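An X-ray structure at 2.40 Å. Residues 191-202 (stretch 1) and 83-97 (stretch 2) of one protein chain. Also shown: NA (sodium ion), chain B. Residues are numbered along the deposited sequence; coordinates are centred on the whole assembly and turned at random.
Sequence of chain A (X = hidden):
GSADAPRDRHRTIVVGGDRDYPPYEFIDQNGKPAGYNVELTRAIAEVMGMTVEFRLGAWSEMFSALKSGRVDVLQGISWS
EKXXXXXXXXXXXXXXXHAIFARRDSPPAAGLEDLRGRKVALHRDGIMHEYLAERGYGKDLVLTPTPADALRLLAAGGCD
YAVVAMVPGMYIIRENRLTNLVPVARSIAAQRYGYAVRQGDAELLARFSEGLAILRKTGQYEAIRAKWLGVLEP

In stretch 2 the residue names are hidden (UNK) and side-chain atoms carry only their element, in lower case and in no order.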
ATOM      1  N   GLN A 191       7.741  -1.864  -5.989  1.00 58.08           N
ATOM      2  CA  GLN A 191       8.054  -1.643  -4.577  1.00 58.38           C
ATOM      3  C   GLN A 191       8.021  -2.910  -3.733  1.00 56.54           C
ATOM      4  O   GLN A 191       7.272  -3.848  -4.032  1.00 57.73           O
ATOM      5  CB  GLN A 191       7.071  -0.641  -3.982  1.00 65.59           C
ATOM      6  CG  GLN A 191       7.044   0.674  -4.704  1.00 69.84           C
ATOM      7  CD  GLN A 191       8.389   1.343  -4.673  1.00 78.68           C
ATOM      8  OE1 GLN A 191       8.891   1.700  -3.604  1.00 78.24           O
ATOM      9  NE2 GLN A 191       8.995   1.509  -5.844  1.00 78.12           N
ATOM     10  N   ARG A 192       8.840  -2.934  -2.680  1.00 52.85           N
ATOM     11  CA  ARG A 192       8.888  -4.081  -1.767  1.00 49.74           C
ATOM     12  C   ARG A 192       7.969  -3.647  -0.644  1.00 47.21           C
ATOM     13  O   ARG A 192       8.252  -2.678   0.053  1.00 48.35           O
ATOM     14  CB  ARG A 192      10.309  -4.305  -1.259  1.00 54.85           C
ATOM     15  CG  ARG A 192      11.358  -4.310  -2.363  1.00 63.21           C
ATOM     16  CD  ARG A 192      12.692  -4.836  -1.863  1.00 72.89           C
ATOM     17  NE  ARG A 192      12.771  -6.294  -1.964  1.00 74.86           N
ATOM     18  CZ  ARG A 192      13.566  -7.047  -1.216  1.00 72.05           C
ATOM     19  NH1 ARG A 192      14.346  -6.475  -0.308  1.00 72.59           N
ATOM     20  NH2 ARG A 192      13.576  -8.369  -1.371  1.00 70.20           N
ATOM     21  N   TYR A 193       6.868  -4.372  -0.478  1.00 41.53           N
ATOM     22  CA  TYR A 193       5.812  -4.026   0.494  1.00 41.34           C
ATOM     23  C   TYR A 193       5.648  -5.075   1.614  1.00 35.50           C
ATOM     24  O   TYR A 193       5.519  -6.282   1.346  1.00 31.05           O
ATOM     25  CB  TYR A 193       4.513  -3.873  -0.325  1.00 37.07           C
ATOM     26  CG  TYR A 193       3.291  -3.340   0.362  1.00 35.13           C
ATOM     27  CD1 TYR A 193       3.054  -1.962   0.446  1.00 29.04           C
ATOM     28  CD2 TYR A 193       2.301  -4.218   0.820  1.00 32.74           C
ATOM     29  CE1 TYR A 193       1.846  -1.473   0.966  1.00 38.34           C
ATOM     30  CE2 TYR A 193       1.076  -3.742   1.333  1.00 27.51           C
ATOM     31  CZ  TYR A 193       0.861  -2.379   1.406  1.00 43.51           C
ATOM     32  OH  TYR A 193      -0.324  -1.936   1.956  1.00 38.39           O
ATOM     33  N   GLY A 194       5.634  -4.627   2.866  1.00 37.31           N
ATOM     34  CA  GLY A 194       5.511  -5.602   3.943  1.00 34.16           C
ATOM     35  C   GLY A 194       5.314  -5.005   5.308  1.00 38.42           C
ATOM     36  O   GLY A 194       4.911  -3.848   5.433  1.00 40.92           O
ATOM     37  N   TYR A 195       5.569  -5.783   6.356  1.00 39.99           N
ATOM     38  CA  TYR A 195       5.386  -5.218   7.687  1.00 35.48           C
ATOM     39  C   TYR A 195       6.550  -4.323   8.057  1.00 40.62           C
ATOM     40  O   TYR A 195       7.621  -4.379   7.442  1.00 32.62           O
ATOM     41  CB  TYR A 195       5.254  -6.311   8.747  1.00 36.31           C
ATOM     42  CG  TYR A 195       4.083  -7.233   8.545  1.00 37.02           C
ATOM     43  CD1 TYR A 195       4.163  -8.306   7.659  1.00 38.03           C
ATOM     44  CD2 TYR A 195       2.883  -7.021   9.224  1.00 28.12           C
ATOM     45  CE1 TYR A 195       3.086  -9.138   7.449  1.00 30.55           C
ATOM     46  CE2 TYR A 195       1.802  -7.852   9.024  1.00 33.78           C
ATOM     47  CZ  TYR A 195       1.904  -8.908   8.131  1.00 35.41           C
ATOM     48  OH  TYR A 195       0.813  -9.716   7.903  1.00 42.43           O
ATOM     49  N   ALA A 196       6.317  -3.496   9.070  1.00 44.60           N
ATOM     50  CA  ALA A 196       7.307  -2.584   9.594  1.00 47.89           C
ATOM     51  C   ALA A 196       6.932  -2.233  11.041  1.00 57.50           C
ATOM     52  O   ALA A 196       5.746  -2.137  11.381  1.00 55.61           O
ATOM     53  CB  ALA A 196       7.362  -1.349   8.744  1.00 47.40           C
ATOM     54  N   VAL A 197       7.953  -2.074  11.883  1.00 60.99           N
ATOM     55  CA  VAL A 197       7.797  -1.734  13.302  1.00 65.03           C
ATOM     56  C   VAL A 197       8.787  -0.637  13.676  1.00 65.75           C
ATOM     57  O   VAL A 197       9.707  -0.353  12.909  1.00 71.66           O
ATOM     58  CB  VAL A 197       8.080  -2.949  14.204  1.00 66.46           C
ATOM     59  CG1 VAL A 197       6.870  -3.860  14.247  1.00 61.92           C
ATOM     60  CG2 VAL A 197       9.292  -3.712  13.676  1.00 67.62           C
ATOM     61  N   ARG A 198       8.604  -0.031  14.850  1.00 68.97           N
ATOM     62  CA  ARG A 198       9.491   1.043  15.324  1.00 68.64           C
ATOM     63  C   ARG A 198      10.963   0.657  15.290  1.00 66.46           C
ATOM     64  O   ARG A 198      11.319  -0.467  15.629  1.00 66.81           O
ATOM     65  CB  ARG A 198       9.133   1.454  16.757  1.00 72.43           C
ATOM     66  CG  ARG A 198       7.916   2.358  16.877  1.00 79.71           C
ATOM     67  CD  ARG A 198       7.668   2.791  18.317  1.00 82.33           C
ATOM     68  NE  ARG A 198       7.293   1.672  19.174  1.00 92.48           N
ATOM     69  CZ  ARG A 198       6.156   0.992  19.064  1.00 97.81           C
ATOM     70  NH1 ARG A 198       5.272   1.318  18.131  1.00101.11           N
ATOM     71  NH2 ARG A 198       5.902  -0.022  19.883  1.00100.21           N
ATOM     72  N   GLN A 199      11.810   1.598  14.884  1.00 70.47           N
ATOM     73  CA  GLN A 199      13.258   1.381  14.814  1.00 74.01           C
ATOM     74  C   GLN A 199      13.758   0.747  16.114  1.00 68.13           C
ATOM     75  O   GLN A 199      13.425   1.214  17.201  1.00 67.22           O
ATOM     76  CB  GLN A 199      13.970   2.721  14.606  1.00 77.40           C
ATOM     77  CG  GLN A 199      15.434   2.627  14.190  1.00 77.13           C
ATOM     78  CD  GLN A 199      15.630   2.991  12.731  1.00 80.96           C
ATOM     79  OE1 GLN A 199      15.436   2.163  11.838  1.00 80.07           O
ATOM     80  NE2 GLN A 199      15.993   4.245  12.481  1.00 75.38           N
ATOM     81  N   GLY A 200      14.538  -0.323  15.999  1.00 67.72           N
ATOM     82  CA  GLY A 200      15.068  -0.998  17.180  1.00 72.09           C
ATOM     83  C   GLY A 200      14.112  -1.857  18.000  1.00 72.37           C
ATOM     84  O   GLY A 200      14.276  -1.986  19.213  1.00 70.28           O
ATOM     85  N   ASP A 201      13.117  -2.452  17.350  1.00 73.17           N
ATOM     86  CA  ASP A 201      12.158  -3.292  18.050  1.00 69.44           C
ATOM     87  C   ASP A 201      12.298  -4.716  17.551  1.00 67.55           C
ATOM     88  O   ASP A 201      11.318  -5.432  17.385  1.00 66.43           O
ATOM     89  CB  ASP A 201      10.740  -2.784  17.812  1.00 71.09           C
ATOM     90  CG  ASP A 201       9.722  -3.473  18.694  1.00 77.29           C
ATOM     91  OD1 ASP A 201       8.608  -2.929  18.867  1.00 81.80           O
ATOM     92  OD2 ASP A 201      10.034  -4.564  19.216  1.00 82.74           O
ATOM     93  N   ALA A 202      13.546  -5.112  17.327  1.00 65.80           N
ATOM     94  CA  ALA A 202      13.891  -6.442  16.823  1.00 65.94           C
ATOM     95  C   ALA A 202      13.025  -7.603  17.305  1.00 62.30           C
ATOM     96  O   ALA A 202      12.939  -8.633  16.637  1.00 58.76           O
ATOM     97  CB  ALA A 202      15.366  -6.746  17.126  1.00 51.68           C
ATOM     98  N   UNK A  83      12.872   5.864   4.455  1.00 69.63           N
ATOM     99  CA  UNK A  83      11.978   5.147   5.344  1.00 67.12           C
ATOM    100  C   UNK A  83      12.697   4.197   6.293  1.00 63.39           C
ATOM    101  O   UNK A  83      12.388   4.169   7.476  1.00 56.79           O
ATOM    102  c   UNK A  83      10.924   4.389   4.526  1.00 70.80           C
ATOM    103  c   UNK A  83       8.790   4.451   3.158  1.00 65.35           C
ATOM    104  n   UNK A  83       5.636   5.552   1.623  1.00 63.55           N
ATOM    105  c   UNK A  83       9.837   5.284   3.906  1.00 70.76           C
ATOM    106  c   UNK A  83       6.598   4.743   2.041  1.00 62.33           C
ATOM    107  n   UNK A  83       7.671   5.249   2.651  1.00 68.65           N
ATOM    108  n   UNK A  83       6.480   3.429   1.848  1.00 54.60           N
ATOM    109  N   UNK A  84      13.645   3.421   5.781  1.00 65.27           N
ATOM    110  CA  UNK A  84      14.389   2.491   6.623  1.00 75.46           C
ATOM    111  C   UNK A  84      15.104   3.234   7.768  1.00 80.79           C
ATOM    112  O   UNK A  84      15.300   2.685   8.854  1.00 81.28           O
ATOM    113  c   UNK A  84      15.400   1.717   5.776  1.00 73.44           C
ATOM    114  N   UNK A  85      15.473   4.489   7.518  1.00 82.52           N
ATOM    115  CA  UNK A  85      16.164   5.307   8.509  1.00 82.53           C
ATOM    116  C   UNK A  85      15.357   5.629   9.764  1.00 83.58           C
ATOM    117  O   UNK A  85      15.866   6.293  10.671  1.00 84.30           O
ATOM    118  c   UNK A  85      18.560   7.997   7.058  1.00 86.78           C
ATOM    119  c   UNK A  85      18.009   6.588   7.270  1.00 86.80           C
ATOM    120  n   UNK A  85      19.415   7.049   4.554  1.00 79.41           N
ATOM    121  c   UNK A  85      18.603   8.099   4.599  1.00 85.45           C
ATOM    122  c   UNK A  85      16.621   6.629   7.881  1.00 82.90           C
ATOM    123  n   UNK A  85      18.222   8.689   3.472  1.00 88.80           N
ATOM    124  n   UNK A  85      18.181   8.568   5.770  1.00 85.02           N
ATOM    125  N   UNK A  86      14.110   5.172   9.833  1.00 80.30           N
ATOM    126  CA  UNK A  86      13.289   5.478  11.000  1.00 75.80           C
ATOM    127  C   UNK A  86      12.434   4.333  11.511  1.00 72.95           C
ATOM    128  O   UNK A  86      11.850   4.426  12.593  1.00 74.75           O
ATOM    129  o   UNK A  86      11.141   9.150   9.776  1.00 95.67           O
ATOM    130  c   UNK A  86      13.103   7.852  10.123  1.00 81.66           C
ATOM    131  c   UNK A  86      12.385   6.663  10.701  1.00 78.04           C
ATOM    132  n   UNK A  86      12.833  10.121  10.897  1.00 95.07           N
ATOM    133  c   UNK A  86      12.277   9.101  10.248  1.00 90.61           C
ATOM    134  N   UNK A  87      12.336   3.267  10.723  1.00 68.62           N
ATOM    135  CA  UNK A  87      11.553   2.101  11.113  1.00 60.15           C
ATOM    136  C   UNK A  87      12.225   0.883  10.520  1.00 60.92           C
ATOM    137  O   UNK A  87      13.012   0.994   9.576  1.00 57.28           O
ATOM    138  c   UNK A  87      10.105   2.182  10.590  1.00 62.78           C
ATOM    139  c   UNK A  87      10.094   2.147   9.060  1.00 67.19           C
ATOM    140  c   UNK A  87       8.693   2.185   8.447  1.00 74.16           C
ATOM    141  c   UNK A  87       9.437   3.458  11.096  1.00 55.09           C
ATOM    142  N   UNK A  88      11.935  -0.285  11.065  1.00 59.26           N
ATOM    143  CA  UNK A  88      12.566  -1.476  10.538  1.00 63.42           C
ATOM    144  C   UNK A  88      11.544  -2.275   9.763  1.00 60.96           C
ATOM    145  O   UNK A  88      10.410  -2.439  10.201  1.00 62.53           O
ATOM    146  o   UNK A  88      14.693  -0.495  12.069  1.00 61.37           O
ATOM    147  o   UNK A  88      14.257  -1.810  13.763  1.00 73.30           O
ATOM    148  c   UNK A  88      13.172  -2.303  11.678  1.00 71.43           C
ATOM    149  c   UNK A  88      14.105  -1.476  12.568  1.00 70.74           C
ATOM    150  N   UNK A  89      11.953  -2.742   8.591  1.00 57.78           N
ATOM    151  CA  UNK A  89      11.087  -3.517   7.727  1.00 52.27           C
ATOM    152  C   UNK A  89      11.437  -4.972   7.798  1.00 54.46           C
ATOM    153  O   UNK A  89      12.614  -5.330   7.929  1.00 54.54           O
ATOM    154  c   UNK A  89      10.780  -1.702   5.987  1.00 57.02           C
ATOM    155  c   UNK A  89       9.931   0.920   5.443  1.00 55.90           C
ATOM    156  c   UNK A  89      11.241  -3.096   6.269  1.00 48.49           C
ATOM    157  c   UNK A  89       9.687  -1.471   5.145  1.00 47.48           C
ATOM    158  c   UNK A  89      11.021   0.693   6.283  1.00 60.37           C
ATOM    159  c   UNK A  89       9.262  -0.164   4.872  1.00 51.92           C
ATOM    160  c   UNK A  89      11.437  -0.614   6.551  1.00 52.96           C
ATOM    161  N   UNK A  90      10.414  -5.815   7.700  1.00 42.76           N
ATOM    162  CA  UNK A  90      10.634  -7.243   7.691  1.00 36.67           C
ATOM    163  C   UNK A  90      10.815  -7.499   6.209  1.00 34.49           C
ATOM    164  O   UNK A  90      10.731  -6.571   5.415  1.00 39.54           O
ATOM    165  c   UNK A  90       9.376  -7.984   8.117  1.00 48.64           C
ATOM    166  o   UNK A  90       8.302  -7.626   7.226  1.00 49.22           O
ATOM    167  c   UNK A  90       9.002  -7.627   9.544  1.00 40.66           C
ATOM    168  N   UNK A  91      11.125  -8.742   5.816  1.00 38.73           N
ATOM    169  CA  UNK A  91      11.242  -8.915   4.371  1.00 42.48           C
ATOM    170  C   UNK A  91       9.820  -8.565   3.883  1.00 47.80           C
ATOM    171  O   UNK A  91       8.870  -8.574   4.674  1.00 46.52           O
ATOM    172  c   UNK A  91      11.577  -9.946   6.540  1.00 38.51           C
ATOM    173  c   UNK A  91      12.283 -10.724   5.475  1.00 32.59           C
ATOM    174  c   UNK A  91      11.531 -10.411   4.227  1.00 36.98           C
ATOM    175  N   UNK A  92       9.652  -8.272   2.587  1.00 47.56           N
ATOM    176  CA  UNK A  92       8.330  -7.922   2.040  1.00 39.94           C
ATOM    177  C   UNK A  92       7.411  -9.122   1.799  1.00 38.65           C
ATOM    178  O   UNK A  92       7.878 -10.226   1.515  1.00 41.18           O
ATOM    179  c   UNK A  92       9.869  -8.075   0.254  1.00 42.90           C
ATOM    180  c   UNK A  92      10.685  -8.303   1.532  1.00 37.23           C
ATOM    181  c   UNK A  92       8.688  -7.226   0.738  1.00 38.94           C
ATOM    182  N   UNK A  93       6.102  -8.922   1.916  1.00 42.09           N
ATOM    183  CA  UNK A  93       5.201 -10.031   1.645  1.00 39.33           C
ATOM    184  C   UNK A  93       4.654  -9.922   0.217  1.00 42.13           C
ATOM    185  O   UNK A  93       4.059 -10.861  -0.317  1.00 39.38           O
ATOM    186  c   UNK A  93       4.081 -10.146   2.712  1.00 31.21           C
ATOM    187  n   UNK A  93       2.394  -8.430   1.916  1.00 33.32           N
ATOM    188  n   UNK A  93       2.114  -7.179   3.639  1.00 33.88           N
ATOM    189  c   UNK A  93       1.734  -7.386   2.390  1.00 30.01           C
ATOM    190  c   UNK A  93       3.236  -8.920   2.897  1.00 38.22           C
ATOM    191  c   UNK A  93       3.053  -8.125   3.982  1.00 25.94           C
ATOM    192  N   UNK A  94       4.892  -8.777  -0.414  1.00 37.66           N
ATOM    193  CA  UNK A  94       4.466  -8.588  -1.803  1.00 41.13           C
ATOM    194  C   UNK A  94       5.238  -7.459  -2.516  1.00 46.12           C
ATOM    195  O   UNK A  94       5.853  -6.599  -1.882  1.00 42.48           O
ATOM    196  c   UNK A  94       2.720  -6.869  -1.294  1.00 25.60           C
ATOM    197  o   UNK A  94       2.553  -8.207  -3.262  1.00 35.30           O
ATOM    198  c   UNK A  94       2.964  -8.232  -1.890  1.00 37.20           C
ATOM    199  N   UNK A  95       5.195  -7.478  -3.842  1.00 45.62           N
ATOM    200  CA  UNK A  95       5.823  -6.435  -4.651  1.00 47.15           C
ATOM    201  C   UNK A  95       4.711  -5.624  -5.324  1.00 43.28           C
ATOM    202  O   UNK A  95       3.861  -6.173  -6.023  1.00 37.04           O
ATOM    203  c   UNK A  95       7.765  -7.930  -5.121  1.00 53.62           C
ATOM    204  c   UNK A  95       6.707  -7.027  -5.749  1.00 48.98           C
ATOM    205  c   UNK A  95       8.634  -7.223  -4.120  1.00 47.82           C
ATOM    206  c   UNK A  95       7.365  -5.905  -6.532  1.00 59.79           C
ATOM    207  N   UNK A  96       4.728  -4.321  -5.098  1.00 39.52           N
ATOM    208  CA  UNK A  96       3.735  -3.412  -5.648  1.00 43.06           C
ATOM    209  C   UNK A  96       4.240  -2.582  -6.831  1.00 43.32           C
ATOM    210  O   UNK A  96       5.090  -1.711  -6.673  1.00 45.05           O
ATOM    211  c   UNK A  96       2.208  -1.485  -5.136  1.00 43.17           C
ATOM    212  c   UNK A  96       3.264  -2.427  -4.568  1.00 41.00           C
ATOM    213  c   UNK A  96       2.718  -3.187  -3.398  1.00 41.52           C
ATOM    214  N   UNK A  97       3.718  -2.851  -8.016  1.00 42.62           N
ATOM    215  CA  UNK A  97       4.094  -2.093  -9.205  1.00 45.46           C
ATOM    216  C   UNK A  97       3.198  -0.875  -9.296  1.00 44.87           C
ATOM    217  O   UNK A  97       2.127  -0.844  -8.702  1.00 42.54           O
ATOM    218  c   UNK A  97       3.868  -2.910 -10.457  1.00 37.49           C
ATOM    219  o   UNK A  97       7.849  -6.667 -11.905  1.00 63.90           O
ATOM    220  c   UNK A  97       6.147  -3.471 -11.360  1.00 60.34           C
ATOM    221  c   UNK A  97       4.950  -3.890 -10.777  1.00 56.02           C
ATOM    222  c   UNK A  97       7.127  -4.391 -11.736  1.00 62.88           C
ATOM    223  c   UNK A  97       6.909  -5.744 -11.518  1.00 64.82           C
ATOM    224  c   UNK A  97       5.733  -6.179 -10.930  1.00 67.38           C
ATOM    225  c   UNK A  97       4.761  -5.252 -10.563  1.00 62.35           C
TER
HETATM  226 NA    NA B   1      15.936   0.182   9.822  1.00 62.14          NA
HETATM  227  O   HOH W   1       8.393  -4.734   5.131  1.00 35.78           O
HETATM  228  O   HOH W   2      18.451   1.610  10.562  1.00 63.67           O

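Position 83 carries three carbons, a nitrogen, then a carbon bearing two more nitrogens: a guanidinium, so Arg 83, which makes no contact with stretch 1. Position 84 has one carbon, Ala 84; its backbone O lies 2.8 Å from the sodium ion NA. Position 85 repeats the guanidinium pattern and points away: Arg 85. Its backbone O accepts a weak bond from Gln 199 NE2 (2.7 Å, 132°). Position 86 has three carbons, the third carrying one oxygen and one nitrogen, an amide: Gln 86, again directed away.

Position 87 has four carbons forked at the first, one arm two carbons long: Ile 87. Its CB lies 3.5 Å from Val 197 O, and its CD1 3.8 Å from Ala 196 CB. At 88, two carbons end in two oxygens, one near the sodium and the other near Gly 200 N; a carboxylate fits both, giving Asp 88. OD1 lies 2.7 Å from NA, and OD2 accepts from Gly 200 N at 2.7 Å. Position 89 is one carbon and a six-carbon ring without oxygen, Phe 89, with Ala 196 CB over one face.

Position 90 has a carbon bearing one oxygen and one carbon: Thr 90. Its OG1 donates to the backbone O of position 91 (2.8 Å) and sits at the edge of the Tyr 195 ring. At 91 and 92, three carbons close onto the backbone N: Pro 91, facing away, and Pro 92, whose CG covers one face of the Arg 192 guanidinium. Position 93 has a five-membered ring of three carbons and two nitrogens: His 93. Its edge faces the Tyr 195 ring (centroids 5.4 Å, planes 68°).

Position 94 again has one carbon bearing an oxygen and a carbon: Thr 94, its CG2 3.4 Å from Tyr 193 CD2. Position 95, four carbons with one longer arm, is Ile 95; CD1 approaches Arg 192 CA at 3.9 Å. Position 96, one carbon bearing two, is Val 96, with CG2 3.6 Å from Tyr 193 CB. Position 97, a six-carbon ring bearing oxygen, is Tyr 97, pointing away.

The contact is antiparallel pairing in two segments. Val 197 and Asp 88 exchange N-to-O bonds (3.0 and 2.9 Å), as do Gln 191 and Val 96 (2.7 and 2.8 Å). Between them the chain turns at Pro 91 and His 93; an ideal CB on Gly 194 would lie 2.9 Å from Pro 92 CA, a clash. Sodium joins Gln 199 OE1 (2.9 Å) to Asp 88 OD1, reconciling two oxygens 2.8 Å apart.

Stretch 2 83-97: RARQIDFTPPHTIVY
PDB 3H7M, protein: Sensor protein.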